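Local coordinates for variant surface glycoprotein MITat 1.13 (Trypanosoma brucei, PDB 6Z8H), which probably forms part of the dense glycoprotein coat of the parasite surface, whose antigenic switching lets the trypanosome evade the host immune response, at residues Lys38-Leu41 with Leu42-Asp46; Ile177-Glu180 with His181-Asn184. All coordinates share one frame; numbering follows the deposited sequence.

Contact 1 precedes contact 2 in the chain by some 130 residues, yet the two lie against each other in the fold, their centres about 12 Å apart. Contact 1, residues 38-46, is a largely buried part of helix 34-75, held by regular backbone bonding and edged by glycan. Contact 2, residues 177-184, is a partly buried turn in the loop between strands 152-155 and 194-202, and its bonds are shorter-range and less regular. The two are joined by the salt bridge from Arg44 NE to Glu182 OE2, 2.8 Å long, while Ile177 packs on the aliphatic carbons of Arg40 and Arg44. Charge is thus paired between helix and loop, beside the isoleucine's packing on arginine methylenes.

Contact 1: residues Lys38-Leu41 with Leu42-Asp46; sequences KSRL and LKRLD. With MAN (alpha-D-mannopyranose), chain C; NAG (2-acetamido-2-deoxy-beta-D-glucopyranose), chain F.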
ATOM      1  N   LYS A  38     -18.236  -0.585   1.426  1.00 30.78           N
ATOM      2  CA  LYS A  38     -16.902  -1.101   1.157  1.00 30.52           C
ATOM      3  C   LYS A  38     -16.555  -0.889  -0.298  1.00 31.13           C
ATOM      4  O   LYS A  38     -15.450  -0.439  -0.611  1.00 31.43           O
ATOM      5  CB  LYS A  38     -16.833  -2.589   1.507  1.00 30.39           C
ATOM      6  CG  LYS A  38     -15.486  -3.248   1.206  1.00 29.77           C
ATOM      7  CD  LYS A  38     -15.490  -4.747   1.562  1.00 29.32           C
ATOM      8  CE  LYS A  38     -14.204  -5.385   1.042  1.00 29.56           C
ATOM      9  NZ  LYS A  38     -14.181  -6.823   1.266  1.00 29.69           N
ATOM     10  N   SER A  39     -17.474  -1.213  -1.211  1.00 31.48           N
ATOM     11  CA  SER A  39     -17.225  -1.030  -2.636  1.00 32.84           C
ATOM     12  C   SER A  39     -16.949   0.428  -2.960  1.00 33.07           C
ATOM     13  O   SER A  39     -15.996   0.742  -3.689  1.00 33.29           O
ATOM     14  CB  SER A  39     -18.406  -1.541  -3.457  1.00 34.36           C
ATOM     15  OG  SER A  39     -18.189  -1.252  -4.825  1.00 36.44           O
ATOM     16  N   ARG A  40     -17.722   1.348  -2.388  1.00 32.85           N
ATOM     17  CA  ARG A  40     -17.545   2.749  -2.741  1.00 32.30           C
ATOM     18  C   ARG A  40     -16.217   3.261  -2.209  1.00 32.04           C
ATOM     19  O   ARG A  40     -15.506   4.003  -2.898  1.00 33.27           O
ATOM     20  CB  ARG A  40     -18.705   3.602  -2.213  1.00 34.61           C
ATOM     21  CG  ARG A  40     -18.647   5.012  -2.792  1.00 34.74           C
ATOM     22  CD  ARG A  40     -19.603   6.002  -2.124  1.00 35.53           C
ATOM     23  NE  ARG A  40     -20.998   5.576  -2.150  1.00 36.60           N
ATOM     24  CZ  ARG A  40     -22.027   6.362  -1.857  1.00 37.27           C
ATOM     25  NH1 ARG A  40     -21.835   7.617  -1.493  1.00 38.01           N
ATOM     26  NH2 ARG A  40     -23.250   5.864  -1.878  1.00 36.60           N
ATOM     27  N   LEU A  41     -15.853   2.871  -0.994  1.00 31.79           N
ATOM     28  CA  LEU A  41     -14.616   3.363  -0.398  1.00 32.09           C
ATOM     29  C   LEU A  41     -13.390   2.847  -1.154  1.00 31.99           C
ATOM     30  O   LEU A  41     -12.412   3.593  -1.377  1.00 32.56           O
ATOM     31  CB  LEU A  41     -14.554   2.952   1.070  1.00 31.59           C
ATOM     32  CG  LEU A  41     -13.492   3.628   1.942  1.00 33.81           C
ATOM     33  CD1 LEU A  41     -13.606   5.159   1.841  1.00 33.92           C
ATOM     34  CD2 LEU A  41     -13.549   3.155   3.395  1.00 34.99           C
ATOM     35  N   LEU A  42     -13.436   1.589  -1.602  1.00 31.83           N
ATOM     36  CA  LEU A  42     -12.346   1.049  -2.403  1.00 30.48           C
ATOM     37  C   LEU A  42     -12.327   1.668  -3.795  1.00 29.90           C
ATOM     38  O   LEU A  42     -11.250   1.863  -4.368  1.00 30.09           O
ATOM     39  CB  LEU A  42     -12.475  -0.465  -2.509  1.00 30.03           C
ATOM     40  CG  LEU A  42     -12.179  -1.247  -1.249  1.00 29.87           C
ATOM     41  CD1 LEU A  42     -12.531  -2.721  -1.442  1.00 30.41           C
ATOM     42  CD2 LEU A  42     -10.715  -1.143  -0.861  1.00 30.22           C
ATOM     43  N   LYS A  43     -13.492   2.018  -4.351  1.00 30.00           N
ATOM     44  CA  LYS A  43     -13.520   2.731  -5.628  1.00 30.29           C
ATOM     45  C   LYS A  43     -12.938   4.133  -5.496  1.00 30.83           C
ATOM     46  O   LYS A  43     -12.241   4.610  -6.401  1.00 31.93           O
ATOM     47  CB  LYS A  43     -14.959   2.802  -6.150  1.00 33.98           C
ATOM     48  CG  LYS A  43     -15.364   1.593  -6.985  1.00 36.86           C
ATOM     49  CD  LYS A  43     -16.809   1.664  -7.467  1.00 39.68           C
ATOM     50  CE  LYS A  43     -17.342   0.259  -7.697  1.00 42.53           C
ATOM     51  NZ  LYS A  43     -18.486   0.192  -8.664  1.00 43.96           N
ATOM     52  N   ARG A  44     -13.218   4.818  -4.389  1.00 30.83           N
ATOM     53  CA  ARG A  44     -12.614   6.120  -4.149  1.00 31.22           C
ATOM     54  C   ARG A  44     -11.106   6.001  -3.957  1.00 31.32           C
ATOM     55  O   ARG A  44     -10.330   6.824  -4.474  1.00 34.00           O
ATOM     56  CB  ARG A  44     -13.251   6.770  -2.937  1.00 31.58           C
ATOM     57  CG  ARG A  44     -14.717   7.133  -3.116  1.00 30.90           C
ATOM     58  CD  ARG A  44     -15.239   7.734  -1.840  1.00 32.34           C
ATOM     59  NE  ARG A  44     -14.584   9.001  -1.529  1.00 32.89           N
ATOM     60  CZ  ARG A  44     -14.482   9.504  -0.301  1.00 31.59           C
ATOM     61  NH1 ARG A  44     -14.981   8.840   0.744  1.00 33.03           N
ATOM     62  NH2 ARG A  44     -13.899  10.670  -0.093  1.00 32.99           N
ATOM     63  N   LEU A  45     -10.662   4.985  -3.228  1.00 30.84           N
ATOM     64  CA  LEU A  45      -9.229   4.758  -3.093  1.00 31.04           C
ATOM     65  C   LEU A  45      -8.582   4.562  -4.456  1.00 31.05           C
ATOM     66  O   LEU A  45      -7.484   5.088  -4.724  1.00 31.89           O
ATOM     67  CB  LEU A  45      -8.983   3.519  -2.249  1.00 29.59           C
ATOM     68  CG  LEU A  45      -7.504   3.150  -2.045  1.00 29.62           C
ATOM     69  CD1 LEU A  45      -6.756   4.297  -1.370  1.00 30.82           C
ATOM     70  CD2 LEU A  45      -7.365   1.888  -1.251  1.00 30.41           C
ATOM     71  N   ASP A  46      -9.210   3.760  -5.310  1.00 32.15           N
ATOM     72  CA  ASP A  46      -8.677   3.472  -6.632  1.00 34.49           C
ATOM     73  C   ASP A  46      -8.476   4.735  -7.466  1.00 33.42           C
ATOM     74  O   ASP A  46      -7.547   4.783  -8.292  1.00 34.73           O
ATOM     75  CB  ASP A  46      -9.587   2.495  -7.377  1.00 37.81           C
ATOM     76  CG  ASP A  46      -8.926   1.930  -8.629  1.00 43.58           C
ATOM     77  OD1 ASP A  46      -8.027   1.070  -8.497  1.00 45.18           O
ATOM     78  OD2 ASP A  46      -9.269   2.381  -9.751  1.00 47.05           O
TER
HETATM   79  C1  MAN C   2     -18.933  -7.043  -5.333  1.00 37.44           C
HETATM   80  C2  MAN C   2     -18.308  -6.295  -4.142  1.00 37.40           C
HETATM   81  C3  MAN C   2     -19.308  -5.489  -3.389  1.00 36.37           C
HETATM   82  C4  MAN C   2     -20.175  -4.614  -4.317  1.00 38.29           C
HETATM   83  C5  MAN C   2     -20.791  -5.484  -5.430  1.00 39.64           C
HETATM   84  C6  MAN C   2     -21.527  -4.622  -6.445  1.00 43.30           C
HETATM   85  O2  MAN C   2     -17.385  -5.312  -4.601  1.00 39.54           O
HETATM   86  O3  MAN C   2     -18.709  -4.684  -2.400  1.00 36.24           O
HETATM   87  O4  MAN C   2     -21.254  -4.022  -3.567  1.00 39.06           O
HETATM   88  O5  MAN C   2     -19.746  -6.185  -6.119  1.00 37.38           O
HETATM   89  O6  MAN C   2     -22.005  -3.446  -5.744  1.00 45.85           O
HETATM   90  C1  NAG F 502     -15.819 -11.354  -0.415  1.00 30.17           C
HETATM   91  C2  NAG F 502     -16.983 -10.442  -0.815  1.00 28.21           C
HETATM   92  C3  NAG F 502     -17.901 -11.221  -1.722  1.00 29.33           C
HETATM   93  C4  NAG F 502     -17.098 -11.716  -2.897  1.00 31.05           C
HETATM   94  C5  NAG F 502     -15.904 -12.537  -2.378  1.00 31.60           C
HETATM   95  C6  NAG F 502     -15.005 -13.122  -3.429  1.00 33.02           C
HETATM   96  C7  NAG F 502     -17.493  -8.686   0.787  1.00 28.26           C
HETATM   97  C8  NAG F 502     -18.193  -8.314   2.036  1.00 29.72           C
HETATM   98  N2  NAG F 502     -17.643  -9.865   0.324  1.00 27.21           N
HETATM   99  O3  NAG F 502     -18.943 -10.332  -2.094  1.00 29.75           O
HETATM  100  O4  NAG F 502     -17.765 -12.622  -3.759  1.00 31.21           O
HETATM  101  O5  NAG F 502     -15.157 -11.777  -1.549  1.00 30.81           O
HETATM  102  O6  NAG F 502     -14.520 -12.100  -4.281  1.00 35.33           O
HETATM  103  O7  NAG F 502     -16.777  -7.929   0.266  1.00 30.31           O
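Lys38 and Leu42 run side by side in the same direction, one helical turn apart, with Lys38 CG 4.0 Å from Leu42 CD1. CG of Lys38 points opposite its backbone N (chi1 178°) and the chain stays extended to its tip, where NZ of Lys38 donates a hydrogen bond to the acetamide oxygen O7 of an N-acetylglucosamine, 3.0 Å away. Asn124 takes a second hydrogen bond from the same ammonium, so protein and sugar share it. Next along the helix, Ser39 meets a second glycan through carbon: its CB lies 3.3 Å from O3 of a mannose, while its OG is 3.4 Å from CE of Lys43, whose chain runs out past the serine. On another side, CD1 of Leu41 approaches the Arg44 guanidinium at a slant, 4.1 Å from NH1.

Four successive i to i+4 backbone bonds set the spacing of these pairs, the shortest from Arg44 N to Arg40 O at 2.8 Å. Salt bridges from Arg40 to Glu172 and Glu185 tie the helix to the loop that follows strand 152-155, and His265 accepts a bond from Arg44 NH1. Leu41 and Leu45 both rest on Ile116 of helix 78-129, with Lys38 on Tyr123 and Leu42 on Glu117, placing this stretch of helix 34-75 between its partner in the long helical hairpin of A-type VSGs and the covering loop.

Contact 2: residues Ile177-Glu180 with His181-Asn184; sequences IGLE and HEEN
Ile177 meets His181 through its backbone, its carbonyl carbon lying at the rim of the imidazole, 4.3 Å from CD2. The isoleucine side chain departs from the turn and reaches Leu47 of helix 34-75. Gly178 gives the turn its start: its amide N sits in the plane of the His181 ring, at the edge, and Gly178 O accepts a hydrogen bond from His181 N at 2.8 Å. That donor stands 54° out of the carbonyl plane, so it does not use a lone pair of the carbonyl.

Leu179 repeats the pattern one residue on, Leu179 O accepting a hydrogen bond from Glu182 N at a longer 3.3 Å, again from above the carbonyl plane. The leucine side chain comes within 4.4 Å of Glu182 CG through CD2 and also touches Tyr48.

Glu180 ends the segment by lying over the histidine. Its CG falls between the backbone N and the carbonyl carbon (chi1 58°). This holds Glu180 CG above one face of the His181 ring, 3.8 Å from the ring centroid and only 10° from the normal, a CH-pi contact. A further bend at chi2 turns the carboxylate back alongside the ring; Glu180 OE2 remains 4.1 Å from His181 NE2, without contact.

Across the turn, Glu182 has both carboxylate oxygens engaged by helix 34-75, OE1 through a hydrogen bond with Tyr48. Two successive i to i+3 backbone bonds, with Leu179-Glu180 and then Glu180-His181 at the corners, are characteristic of overlapping type I beta turns, here seating a long connecting loop on the helical core.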
ATOM      1  N   ILE A 177     -18.332   8.366  -9.126  1.00 47.11           N
ATOM      2  CA  ILE A 177     -17.099   8.408  -8.353  1.00 46.02           C
ATOM      3  C   ILE A 177     -16.018   9.019  -9.236  1.00 44.73           C
ATOM      4  O   ILE A 177     -15.742   8.514 -10.335  1.00 47.27           O
ATOM      5  CB  ILE A 177     -16.698   7.005  -7.879  1.00 45.80           C
ATOM      6  CG1 ILE A 177     -17.770   6.415  -6.961  1.00 45.99           C
ATOM      7  CG2 ILE A 177     -15.357   7.058  -7.160  1.00 45.01           C
ATOM      8  CD1 ILE A 177     -18.017   7.238  -5.707  1.00 45.69           C
ATOM      9  N   GLY A 178     -15.403  10.097  -8.754  1.00 41.50           N
ATOM     10  CA  GLY A 178     -14.348  10.761  -9.501  1.00 39.05           C
ATOM     11  C   GLY A 178     -13.709  11.851  -8.672  1.00 38.50           C
ATOM     12  O   GLY A 178     -14.315  12.380  -7.734  1.00 40.12           O
ATOM     13  N   LEU A 179     -12.482  12.227  -9.069  1.00 39.43           N
ATOM     14  CA  LEU A 179     -11.752  13.207  -8.271  1.00 40.66           C
ATOM     15  C   LEU A 179     -12.494  14.535  -8.217  1.00 43.82           C
ATOM     16  O   LEU A 179     -12.415  15.251  -7.210  1.00 43.71           O
ATOM     17  CB  LEU A 179     -10.341  13.404  -8.823  1.00 39.34           C
ATOM     18  CG  LEU A 179      -9.316  12.320  -8.495  1.00 39.82           C
ATOM     19  CD1 LEU A 179      -8.011  12.653  -9.187  1.00 39.87           C
ATOM     20  CD2 LEU A 179      -9.076  12.184  -7.018  1.00 40.19           C
ATOM     21  N   GLU A 180     -13.241  14.869  -9.275  1.00 46.61           N
ATOM     22  CA  GLU A 180     -14.015  16.101  -9.276  1.00 48.61           C
ATOM     23  C   GLU A 180     -15.163  16.059  -8.273  1.00 48.72           C
ATOM     24  O   GLU A 180     -15.642  17.117  -7.856  1.00 50.51           O
ATOM     25  CB  GLU A 180     -14.558  16.392 -10.685  1.00 50.05           C
ATOM     26  CG  GLU A 180     -15.432  15.283 -11.278  1.00 51.89           C
ATOM     27  CD  GLU A 180     -14.633  14.168 -11.953  1.00 54.07           C
ATOM     28  OE1 GLU A 180     -13.526  13.841 -11.469  1.00 53.51           O
ATOM     29  OE2 GLU A 180     -15.124  13.623 -12.971  1.00 55.44           O
ATOM     30  N   HIS A 181     -15.615  14.871  -7.868  1.00 46.92           N
ATOM     31  CA  HIS A 181     -16.718  14.761  -6.926  1.00 47.49           C
ATOM     32  C   HIS A 181     -16.250  14.606  -5.487  1.00 43.97           C
ATOM     33  O   HIS A 181     -17.083  14.580  -4.578  1.00 43.95           O
ATOM     34  CB  HIS A 181     -17.611  13.573  -7.301  1.00 50.65           C
ATOM     35  CG  HIS A 181     -18.129  13.627  -8.708  1.00 54.24           C
ATOM     36  ND1 HIS A 181     -18.954  14.634  -9.162  1.00 55.31           N
ATOM     37  CD2 HIS A 181     -17.936  12.798  -9.760  1.00 55.87           C
ATOM     38  CE1 HIS A 181     -19.250  14.421 -10.433  1.00 56.07           C
ATOM     39  NE2 HIS A 181     -18.642  13.315 -10.821  1.00 56.42           N
ATOM     40  N   GLU A 182     -14.944  14.509  -5.252  1.00 40.40           N
ATOM     41  CA  GLU A 182     -14.460  14.128  -3.932  1.00 39.61           C
ATOM     42  C   GLU A 182     -14.632  15.238  -2.902  1.00 39.86           C
ATOM     43  O   GLU A 182     -14.786  14.950  -1.711  1.00 40.89           O
ATOM     44  CB  GLU A 182     -12.974  13.752  -4.019  1.00 37.65           C
ATOM     45  CG  GLU A 182     -12.697  12.367  -4.610  1.00 38.20           C
ATOM     46  CD  GLU A 182     -13.046  11.262  -3.637  1.00 38.64           C
ATOM     47  OE1 GLU A 182     -12.291  11.053  -2.665  1.00 37.98           O
ATOM     48  OE2 GLU A 182     -14.130  10.645  -3.800  1.00 38.65           O
ATOM     49  N   GLU A 183     -14.637  16.507  -3.325  1.00 42.32           N
ATOM     50  CA  GLU A 183     -14.735  17.579  -2.339  1.00 45.46           C
ATOM     51  C   GLU A 183     -16.065  17.549  -1.594  1.00 44.99           C
ATOM     52  O   GLU A 183     -16.149  18.053  -0.468  1.00 46.32           O
ATOM     53  CB  GLU A 183     -14.531  18.954  -2.980  1.00 49.29           C
ATOM     54  CG  GLU A 183     -13.105  19.489  -2.840  1.00 54.81           C
ATOM     55  CD  GLU A 183     -12.491  19.210  -1.467  1.00 59.61           C
ATOM     56  OE1 GLU A 183     -12.973  19.787  -0.466  1.00 62.61           O
ATOM     57  OE2 GLU A 183     -11.566  18.366  -1.391  1.00 59.93           O
ATOM     58  N   ASN A 184     -17.116  16.990  -2.196  1.00 44.17           N
ATOM     59  CA  ASN A 184     -18.431  16.950  -1.565  1.00 44.85           C
ATOM     60  C   ASN A 184     -18.914  15.535  -1.261  1.00 44.35           C
ATOM     61  O   ASN A 184     -20.082  15.351  -0.895  1.00 45.21           O
ATOM     62  CB  ASN A 184     -19.460  17.699  -2.414  1.00 46.59           C
ATOM     63  CG  ASN A 184     -19.456  19.190  -2.139  1.00 51.78           C
ATOM     64  OD1 ASN A 184     -19.108  19.624  -1.038  1.00 53.89           O
ATOM     65  ND2 ASN A 184     -19.840  19.978  -3.129  1.00 53.58           N
TER